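Local coordinates for nicastrin (Dictyostelium purpureum, PDB 4R12), which probably serves as an essential subunit of gamma-secretase, the complex that cleaves integral membrane proteins such as Notch receptors and the amyloid precursor protein within the membrane, at residues Y56-Y62 and N84-S89; K318-I322 and K394-V398. Residue numbers count along the deposited sequence, not the author numbering.

Interaction 1 of 2, residues Y56-Y62 and N84-S89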
ATOM      1  N   TYR A  56     -13.767   9.752 -29.859  1.00 49.06           N
ATOM      2  CA  TYR A  56     -12.506   9.028 -29.955  1.00 48.08           C
ATOM      3  C   TYR A  56     -11.992   9.058 -31.404  1.00 53.32           C
ATOM      4  O   TYR A  56     -10.883   9.523 -31.668  1.00 51.78           O
ATOM      5  CB  TYR A  56     -12.652   7.580 -29.470  1.00 46.60           C
ATOM      6  CG  TYR A  56     -11.323   6.863 -29.417  1.00 47.00           C
ATOM      7  CD1 TYR A  56     -10.817   6.217 -30.535  1.00 46.12           C
ATOM      8  CD2 TYR A  56     -10.556   6.867 -28.260  1.00 43.74           C
ATOM      9  CE1 TYR A  56      -9.598   5.588 -30.502  1.00 47.42           C
ATOM     10  CE2 TYR A  56      -9.330   6.235 -28.218  1.00 42.29           C
ATOM     11  CZ  TYR A  56      -8.855   5.601 -29.345  1.00 42.44           C
ATOM     12  OH  TYR A  56      -7.640   4.963 -29.322  1.00 42.27           O
ATOM     13  N   ASN A  57     -12.809   8.571 -32.334  1.00 52.22           N
ATOM     14  CA  ASN A  57     -12.434   8.547 -33.749  1.00 54.71           C
ATOM     15  C   ASN A  57     -12.195   9.933 -34.342  1.00 56.32           C
ATOM     16  O   ASN A  57     -11.322  10.107 -35.192  1.00 60.42           O
ATOM     17  CB  ASN A  57     -13.505   7.832 -34.567  1.00 54.08           C
ATOM     18  CG  ASN A  57     -13.568   6.351 -34.271  1.00 55.93           C
ATOM     19  OD1 ASN A  57     -12.548   5.710 -33.998  1.00 55.31           O
ATOM     20  ND2 ASN A  57     -14.771   5.790 -34.328  1.00 55.71           N
ATOM     21  N   ASN A  58     -12.962  10.921 -33.896  1.00 55.74           N
ATOM     22  CA  ASN A  58     -12.808  12.280 -34.406  1.00 56.99           C
ATOM     23  C   ASN A  58     -11.565  12.989 -33.864  1.00 59.43           C
ATOM     24  O   ASN A  58     -11.304  14.150 -34.195  1.00 61.44           O
ATOM     25  CB  ASN A  58     -14.053  13.110 -34.095  1.00 54.74           C
ATOM     26  CG  ASN A  58     -15.259  12.666 -34.903  1.00 58.83           C
ATOM     27  OD1 ASN A  58     -15.120  11.989 -35.925  1.00 61.09           O
ATOM     28  ND2 ASN A  58     -16.451  13.046 -34.451  1.00 58.03           N
ATOM     29  N   TYR A  59     -10.800  12.291 -33.031  1.00 57.37           N
ATOM     30  CA  TYR A  59      -9.544  12.844 -32.548  1.00 58.73           C
ATOM     31  C   TYR A  59      -8.474  12.793 -33.639  1.00 59.78           C
ATOM     32  O   TYR A  59      -7.674  13.712 -33.773  1.00 60.85           O
ATOM     33  CB  TYR A  59      -9.059  12.098 -31.307  1.00 53.15           C
ATOM     34  CG  TYR A  59      -7.681  12.517 -30.863  1.00 52.83           C
ATOM     35  CD1 TYR A  59      -7.485  13.719 -30.201  1.00 52.56           C
ATOM     36  CD2 TYR A  59      -6.574  11.712 -31.112  1.00 54.24           C
ATOM     37  CE1 TYR A  59      -6.217  14.116 -29.795  1.00 54.00           C
ATOM     38  CE2 TYR A  59      -5.302  12.097 -30.709  1.00 53.43           C
ATOM     39  CZ  TYR A  59      -5.131  13.299 -30.051  1.00 53.03           C
ATOM     40  OH  TYR A  59      -3.874  13.690 -29.648  1.00 53.55           O
ATOM     41  N   PHE A  60      -8.473  11.715 -34.415  1.00 59.86           N
ATOM     42  CA  PHE A  60      -7.433  11.487 -35.411  1.00 62.54           C
ATOM     43  C   PHE A  60      -7.471  12.510 -36.539  1.00 67.04           C
ATOM     44  O   PHE A  60      -6.472  12.712 -37.233  1.00 68.19           O
ATOM     45  CB  PHE A  60      -7.551  10.078 -35.991  1.00 60.71           C
ATOM     46  CG  PHE A  60      -7.396   8.988 -34.973  1.00 58.00           C
ATOM     47  CD1 PHE A  60      -8.493   8.521 -34.266  1.00 57.60           C
ATOM     48  CD2 PHE A  60      -6.155   8.430 -34.719  1.00 57.29           C
ATOM     49  CE1 PHE A  60      -8.358   7.515 -33.325  1.00 53.69           C
ATOM     50  CE2 PHE A  60      -6.012   7.420 -33.782  1.00 55.57           C
ATOM     51  CZ  PHE A  60      -7.117   6.963 -33.080  1.00 53.07           C
ATOM     52  N   SER A  61      -8.621  13.157 -36.711  1.00 66.65           N
ATOM     53  CA  SER A  61      -8.821  14.096 -37.809  1.00 67.88           C
ATOM     54  C   SER A  61      -9.066  15.516 -37.309  1.00 67.29           C
ATOM     55  O   SER A  61      -9.638  16.341 -38.016  1.00 68.98           O
ATOM     56  CB  SER A  61      -9.993  13.641 -38.682  1.00 68.24           C
ATOM     57  OG  SER A  61      -9.963  12.238 -38.882  1.00 67.78           O
ATOM     58  N   TYR A  62      -8.626  15.794 -36.087  1.00 66.26           N
ATOM     59  CA  TYR A  62      -8.867  17.086 -35.451  1.00 67.87           C
ATOM     60  C   TYR A  62      -7.604  17.939 -35.429  1.00 69.77           C
ATOM     61  O   TYR A  62      -6.656  17.625 -34.714  1.00 69.17           O
ATOM     62  CB  TYR A  62      -9.391  16.875 -34.027  1.00 66.27           C
ATOM     63  CG  TYR A  62      -9.574  18.139 -33.211  1.00 68.65           C
ATOM     64  CD1 TYR A  62     -10.747  18.876 -33.288  1.00 70.99           C
ATOM     65  CD2 TYR A  62      -8.582  18.581 -32.347  1.00 68.32           C
ATOM     66  CE1 TYR A  62     -10.919  20.028 -32.537  1.00 69.71           C
ATOM     67  CE2 TYR A  62      -8.745  19.733 -31.593  1.00 65.53           C
ATOM     68  CZ  TYR A  62      -9.915  20.451 -31.690  1.00 68.20           C
ATOM     69  OH  TYR A  62     -10.078  21.594 -30.940  1.00 65.23           O
ATOM     70  N   ASN A  84      -3.116   4.602 -28.820  1.00 41.62           N
ATOM     71  CA  ASN A  84      -3.567   4.772 -30.202  1.00 44.95           C
ATOM     72  C   ASN A  84      -3.810   6.212 -30.605  1.00 48.10           C
ATOM     73  O   ASN A  84      -4.010   6.510 -31.782  1.00 50.51           O
ATOM     74  CB  ASN A  84      -4.849   3.989 -30.442  1.00 45.03           C
ATOM     75  CG  ASN A  84      -4.584   2.596 -30.880  1.00 42.73           C
ATOM     76  OD1 ASN A  84      -3.583   2.332 -31.554  1.00 45.79           O
ATOM     77  ND2 ASN A  84      -5.469   1.678 -30.508  1.00 41.51           N
ATOM     78  N   LEU A  85      -3.811   7.106 -29.625  1.00 48.43           N
ATOM     79  CA  LEU A  85      -4.002   8.514 -29.904  1.00 49.89           C
ATOM     80  C   LEU A  85      -2.770   9.076 -30.597  1.00 51.76           C
ATOM     81  O   LEU A  85      -1.981   9.780 -29.982  1.00 52.85           O
ATOM     82  CB  LEU A  85      -4.295   9.277 -28.618  1.00 48.73           C
ATOM     83  CG  LEU A  85      -5.517   8.741 -27.873  1.00 45.70           C
ATOM     84  CD1 LEU A  85      -5.771   9.522 -26.589  1.00 42.97           C
ATOM     85  CD2 LEU A  85      -6.738   8.765 -28.785  1.00 46.11           C
ATOM     86  N   HIS A  86      -2.605   8.734 -31.871  1.00 52.12           N
ATOM     87  CA  HIS A  86      -1.584   9.353 -32.719  1.00 54.55           C
ATOM     88  C   HIS A  86      -2.218  10.516 -33.485  1.00 56.34           C
ATOM     89  O   HIS A  86      -3.252  10.348 -34.131  1.00 56.59           O
ATOM     90  CB  HIS A  86      -0.972   8.346 -33.705  1.00 52.21           C
ATOM     91  CG  HIS A  86      -0.777   6.968 -33.140  1.00 54.02           C
ATOM     92  ND1 HIS A  86       0.125   6.688 -32.135  1.00 53.66           N
ATOM     93  CD2 HIS A  86      -1.351   5.784 -33.468  1.00 54.28           C
ATOM     94  CE1 HIS A  86       0.094   5.393 -31.862  1.00 49.61           C
ATOM     95  NE2 HIS A  86      -0.799   4.822 -32.652  1.00 52.26           N
ATOM     96  N   ASN A  87      -1.648  11.704 -33.414  1.00 58.93           N
ATOM     97  CA  ASN A  87      -2.211  12.880 -34.063  1.00 62.61           C
ATOM     98  C   ASN A  87      -1.141  13.775 -34.685  1.00 65.54           C
ATOM     99  O   ASN A  87      -0.007  13.772 -34.277  1.00 65.52           O
ATOM    100  CB  ASN A  87      -3.017  13.686 -33.064  1.00 61.94           C
ATOM    101  CG  ASN A  87      -3.792  14.801 -33.700  1.00 63.89           C
ATOM    102  OD1 ASN A  87      -3.266  15.545 -34.518  1.00 68.21           O
ATOM    103  ND2 ASN A  87      -5.046  14.939 -33.323  1.00 63.54           N
ATOM    104  N   LYS A  88      -1.498  14.538 -35.696  1.00 66.10           N
ATOM    105  CA  LYS A  88      -0.539  15.439 -36.334  1.00 67.61           C
ATOM    106  C   LYS A  88      -0.341  16.625 -35.424  1.00 65.94           C
ATOM    107  O   LYS A  88       0.701  17.232 -35.369  1.00 64.97           O
ATOM    108  CB  LYS A  88      -1.076  15.878 -37.684  1.00 69.42           C
ATOM    109  CG  LYS A  88      -1.849  14.781 -38.392  1.00 70.13           C
ATOM    110  CD  LYS A  88      -3.241  15.247 -38.757  1.00 72.46           C
ATOM    111  CE  LYS A  88      -4.148  15.254 -37.542  1.00 71.54           C
ATOM    112  NZ  LYS A  88      -4.486  13.868 -37.144  1.00 68.82           N
ATOM    113  N   SER A  89      -1.383  16.934 -34.686  1.00 67.52           N
ATOM    114  CA  SER A  89      -1.280  17.806 -33.561  1.00 66.72           C
ATOM    115  C   SER A  89      -0.549  16.954 -32.572  1.00 63.48           C
ATOM    116  O   SER A  89      -0.470  15.752 -32.746  1.00 63.33           O
ATOM    117  CB  SER A  89      -2.674  18.128 -33.063  1.00 64.78           C
ATOM    118  OG  SER A  89      -3.354  18.964 -33.969  1.00 68.15           O
TER
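N84 opens the contact at the rings of Y56 and F60. Its CB lies 3.2 Å from Y56 OH, near that ring's plane, while the hydroxyl itself bonds to S81 O; N84 O comes within 3.0 Å of F60 CE2, at the ring edge. An inverse gamma turn is built around L85, closed by H86 N to N84 O at 2.6 Å, and L85 supplies the apolar centre: its CD2 is 3.7 Å from Y56 CE2 and its CB 3.7 Å from Y59 CE2. H86 adds its carbonyl, with O 3.5 Å from F60 CD2. N87 does two things. Its OD1 accepts from S89 N at a very short 2.3 Å, forming an Asx turn, and its ND2 lies over one face of the Y59 ring and gives a weak bond to Y62 O (3.4 Å, 171°). K88 NZ donates a hydrogen bond to F60 O, modelled at a very short 2.3 Å, inside the type I turn Y59-Y62. S89 OG turns to Q65 O. Helix 53-57 links parallel strands 43-50 and 67-72, and helix 79-83 links 67-72 to 90-96; the contact thus joins the connections of two successive beta-alpha-beta crossovers in the small lobe.

Interaction 2 of 2, residues K318-I322 and K394-V398. With NAG (2-acetamido-2-deoxy-beta-D-glucopyranose), chain B.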
ATOM      1  N   LYS A 318      12.692 -18.534  16.549  1.00 37.26           N
ATOM      2  CA  LYS A 318      11.513 -18.729  17.376  1.00 37.12           C
ATOM      3  C   LYS A 318      10.187 -18.495  16.667  1.00 36.74           C
ATOM      4  O   LYS A 318       9.157 -18.828  17.198  1.00 37.02           O
ATOM      5  CB  LYS A 318      11.536 -17.846  18.585  1.00 37.79           C
ATOM      6  CG  LYS A 318      12.562 -18.181  19.618  1.00 40.64           C
ATOM      7  CD  LYS A 318      12.343 -19.512  20.273  1.00 46.06           C
ATOM      8  CE  LYS A 318      13.551 -19.836  21.129  1.00 49.19           C
ATOM      9  NZ  LYS A 318      13.247 -20.692  22.283  1.00 52.40           N
ATOM     10  N   ILE A 319      10.216 -17.900  15.489  1.00 34.98           N
ATOM     11  CA  ILE A 319       8.980 -17.764  14.714  1.00 34.82           C
ATOM     12  C   ILE A 319       8.529 -19.161  14.267  1.00 35.72           C
ATOM     13  O   ILE A 319       9.236 -19.862  13.533  1.00 36.08           O
ATOM     14  CB  ILE A 319       9.162 -16.821  13.507  1.00 32.69           C
ATOM     15  CG1 ILE A 319       9.609 -15.438  13.988  1.00 32.28           C
ATOM     16  CG2 ILE A 319       7.868 -16.693  12.713  1.00 30.85           C
ATOM     17  CD1 ILE A 319      10.111 -14.531  12.871  1.00 31.59           C
ATOM     18  N   SER A 320       7.362 -19.576  14.737  1.00 34.38           N
ATOM     19  CA  SER A 320       6.955 -20.973  14.611  1.00 36.43           C
ATOM     20  C   SER A 320       5.695 -21.144  13.764  1.00 36.02           C
ATOM     21  O   SER A 320       5.297 -22.272  13.473  1.00 34.91           O
ATOM     22  CB  SER A 320       6.729 -21.580  15.996  1.00 38.75           C
ATOM     23  OG  SER A 320       5.588 -20.999  16.613  1.00 40.63           O
ATOM     24  N   THR A 321       5.081 -20.024  13.384  1.00 32.14           N
ATOM     25  CA  THR A 321       3.876 -20.017  12.555  1.00 30.64           C
ATOM     26  C   THR A 321       3.729 -18.660  11.893  1.00 29.63           C
ATOM     27  O   THR A 321       3.866 -17.643  12.551  1.00 29.16           O
ATOM     28  CB  THR A 321       2.596 -20.292  13.372  1.00 32.92           C
ATOM     29  OG1 THR A 321       2.653 -21.603  13.952  1.00 36.29           O
ATOM     30  CG2 THR A 321       1.365 -20.191  12.484  1.00 30.71           C
ATOM     31  N   ILE A 322       3.454 -18.637  10.595  1.00 30.09           N
ATOM     32  CA  ILE A 322       3.205 -17.368   9.924  1.00 29.44           C
ATOM     33  C   ILE A 322       1.817 -17.365   9.307  1.00 26.68           C
ATOM     34  O   ILE A 322       1.480 -18.250   8.521  1.00 29.29           O
ATOM     35  CB  ILE A 322       4.254 -17.088   8.827  1.00 28.32           C
ATOM     36  CG1 ILE A 322       5.641 -16.912   9.457  1.00 28.49           C
ATOM     37  CG2 ILE A 322       3.861 -15.853   8.030  1.00 28.80           C
ATOM     38  CD1 ILE A 322       6.764 -16.751   8.437  1.00 29.71           C
ATOM     39  N   LYS A 394      10.736 -24.676   7.589  1.00 40.68           N
ATOM     40  CA  LYS A 394      10.553 -25.479   8.798  1.00 43.09           C
ATOM     41  C   LYS A 394       9.247 -25.218   9.551  1.00 43.51           C
ATOM     42  O   LYS A 394       8.925 -25.928  10.508  1.00 43.48           O
ATOM     43  CB  LYS A 394      11.720 -25.240   9.757  1.00 44.39           C
ATOM     44  CG  LYS A 394      12.901 -26.176   9.595  1.00 49.56           C
ATOM     45  CD  LYS A 394      13.477 -26.148   8.195  1.00 50.45           C
ATOM     46  CE  LYS A 394      14.660 -27.101   8.082  1.00 55.42           C
ATOM     47  NZ  LYS A 394      15.107 -27.274   6.675  1.00 54.44           N
ATOM     48  N   ILE A 395       8.502 -24.199   9.134  1.00 39.88           N
ATOM     49  CA  ILE A 395       7.337 -23.767   9.896  1.00 38.59           C
ATOM     50  C   ILE A 395       6.099 -23.603   9.020  1.00 38.20           C
ATOM     51  O   ILE A 395       6.212 -23.347   7.826  1.00 35.56           O
ATOM     52  CB  ILE A 395       7.614 -22.436  10.619  1.00 38.71           C
ATOM     53  CG1 ILE A 395       7.978 -21.350   9.609  1.00 37.14           C
ATOM     54  CG2 ILE A 395       8.742 -22.602  11.634  1.00 37.92           C
ATOM     55  CD1 ILE A 395       7.961 -19.973  10.199  1.00 34.94           C
ATOM     56  N   PRO A 396       4.906 -23.759   9.616  1.00 34.26           N
ATOM     57  CA  PRO A 396       3.684 -23.619   8.821  1.00 34.51           C
ATOM     58  C   PRO A 396       3.426 -22.168   8.400  1.00 32.58           C
ATOM     59  O   PRO A 396       3.487 -21.245   9.220  1.00 31.86           O
ATOM     60  CB  PRO A 396       2.594 -24.132   9.765  1.00 34.27           C
ATOM     61  CG  PRO A 396       3.158 -23.929  11.133  1.00 35.70           C
ATOM     62  CD  PRO A 396       4.622 -24.171  11.003  1.00 35.53           C
ATOM     63  N   VAL A 397       3.150 -21.992   7.115  1.00 32.44           N
ATOM     64  CA  VAL A 397       2.832 -20.696   6.550  1.00 28.96           C
ATOM     65  C   VAL A 397       1.466 -20.781   5.890  1.00 29.55           C
ATOM     66  O   VAL A 397       1.216 -21.674   5.083  1.00 29.90           O
ATOM     67  CB  VAL A 397       3.884 -20.255   5.524  1.00 30.12           C
ATOM     68  CG1 VAL A 397       3.447 -18.967   4.833  1.00 29.14           C
ATOM     69  CG2 VAL A 397       5.255 -20.084   6.189  1.00 29.20           C
ATOM     70  N   VAL A 398       0.573 -19.878   6.275  1.00 28.22           N
ATOM     71  CA  VAL A 398      -0.765 -19.835   5.714  1.00 27.43           C
ATOM     72  C   VAL A 398      -1.031 -18.445   5.176  1.00 26.31           C
ATOM     73  O   VAL A 398      -1.070 -17.473   5.937  1.00 26.59           O
ATOM     74  CB  VAL A 398      -1.843 -20.189   6.748  1.00 28.43           C
ATOM     75  CG1 VAL A 398      -3.221 -20.140   6.096  1.00 30.02           C
ATOM     76  CG2 VAL A 398      -1.576 -21.579   7.369  1.00 30.44           C
TER
HETATM   77  C1  NAG B   1      16.996 -18.592  18.907  1.00 59.23           C
HETATM   78  C2  NAG B   1      18.130 -18.749  19.883  1.00 60.53           C
HETATM   79  C3  NAG B   1      18.697 -20.149  19.922  1.00 61.73           C
HETATM   80  C4  NAG B   1      17.721 -21.260  19.634  1.00 61.58           C
HETATM   81  C5  NAG B   1      16.575 -20.844  18.734  1.00 60.22           C
HETATM   82  C6  NAG B   1      15.454 -21.841  18.704  1.00 60.07           C
HETATM   83  C7  NAG B   1      19.785 -17.131  20.401  1.00 60.84           C
HETATM   84  C8  NAG B   1      20.590 -16.009  19.849  1.00 60.64           C
HETATM   85  N2  NAG B   1      19.209 -17.893  19.510  1.00 60.64           N
HETATM   86  O3  NAG B   1      19.279 -20.384  21.194  1.00 62.90           O
HETATM   87  O4  NAG B   1      18.548 -22.097  18.871  1.00 62.64           O
HETATM   88  O5  NAG B   1      16.074 -19.612  19.181  1.00 59.27           O
HETATM   89  O6  NAG B   1      14.935 -22.010  20.002  1.00 60.55           O
HETATM   90  O7  NAG B   1      19.679 -17.320  21.572  1.00 61.37           O
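A parallel beta bridge between I322 and V397, CA to CA 4.8 Å, joins neighbouring strands 319-325 and 397-401 in the sheet of the nicastrin large lobe, whose fold is related to that of zinc-dependent exopeptidases. I322 uses both of its backbone polar groups here: I322 N donates to P396 O (2.9 Å, 173°), and V398 N donates to I322 O (2.9 Å, 167°). The intervening V397 pairs its backbone with A347 of strand 339-347 instead, so 397-401 is bonded along both edges. On the far side of 319-325, the backbones of S320 and T321 pair with I214 and L216 of strand 214-220. P396 has no amide hydrogen to offer S320 O, which lies 3.2 Å from P396 CD; that carbonyl accepts from T321 OG1 at 2.8 Å. S320 OG has weak bonds to E213 OE1 and I214 O, and K394 N is bonded to T392 OG1. The side chains of I322 and V397 share one face of the sheet, beneath helix 385-389, whereas P396 and V398 touch V354 of helix 352-362. I395 projects across the gap before the strand pairing begins: its CD1 sits 4.1 Å from I319 CG2 and 3.9 Å from I322 CD1.

Following the chain from the N terminus, interaction 1 comes first: 21 residues separate its segments, carrying strand 67-72 and helix 79-83, and the contact closes that loop within the small lobe. Only much later does K318-I322 open interaction 2, whose 71 intervening residues include strands 332-334, 339-347 and 370-374 and helices 352-362 and 385-389 before K394-V398 closes the loop in the large lobe. The two loops are therefore in series, neither nesting nor crossing. The centres of interactions 1 and 2 are about 57 Å apart, and the nearest atoms of interactions 1 and 2 about 41 Å apart; the two lie on opposite sides of the chain's centre. One ties crossover connections together; the other pairs strands within a sheet.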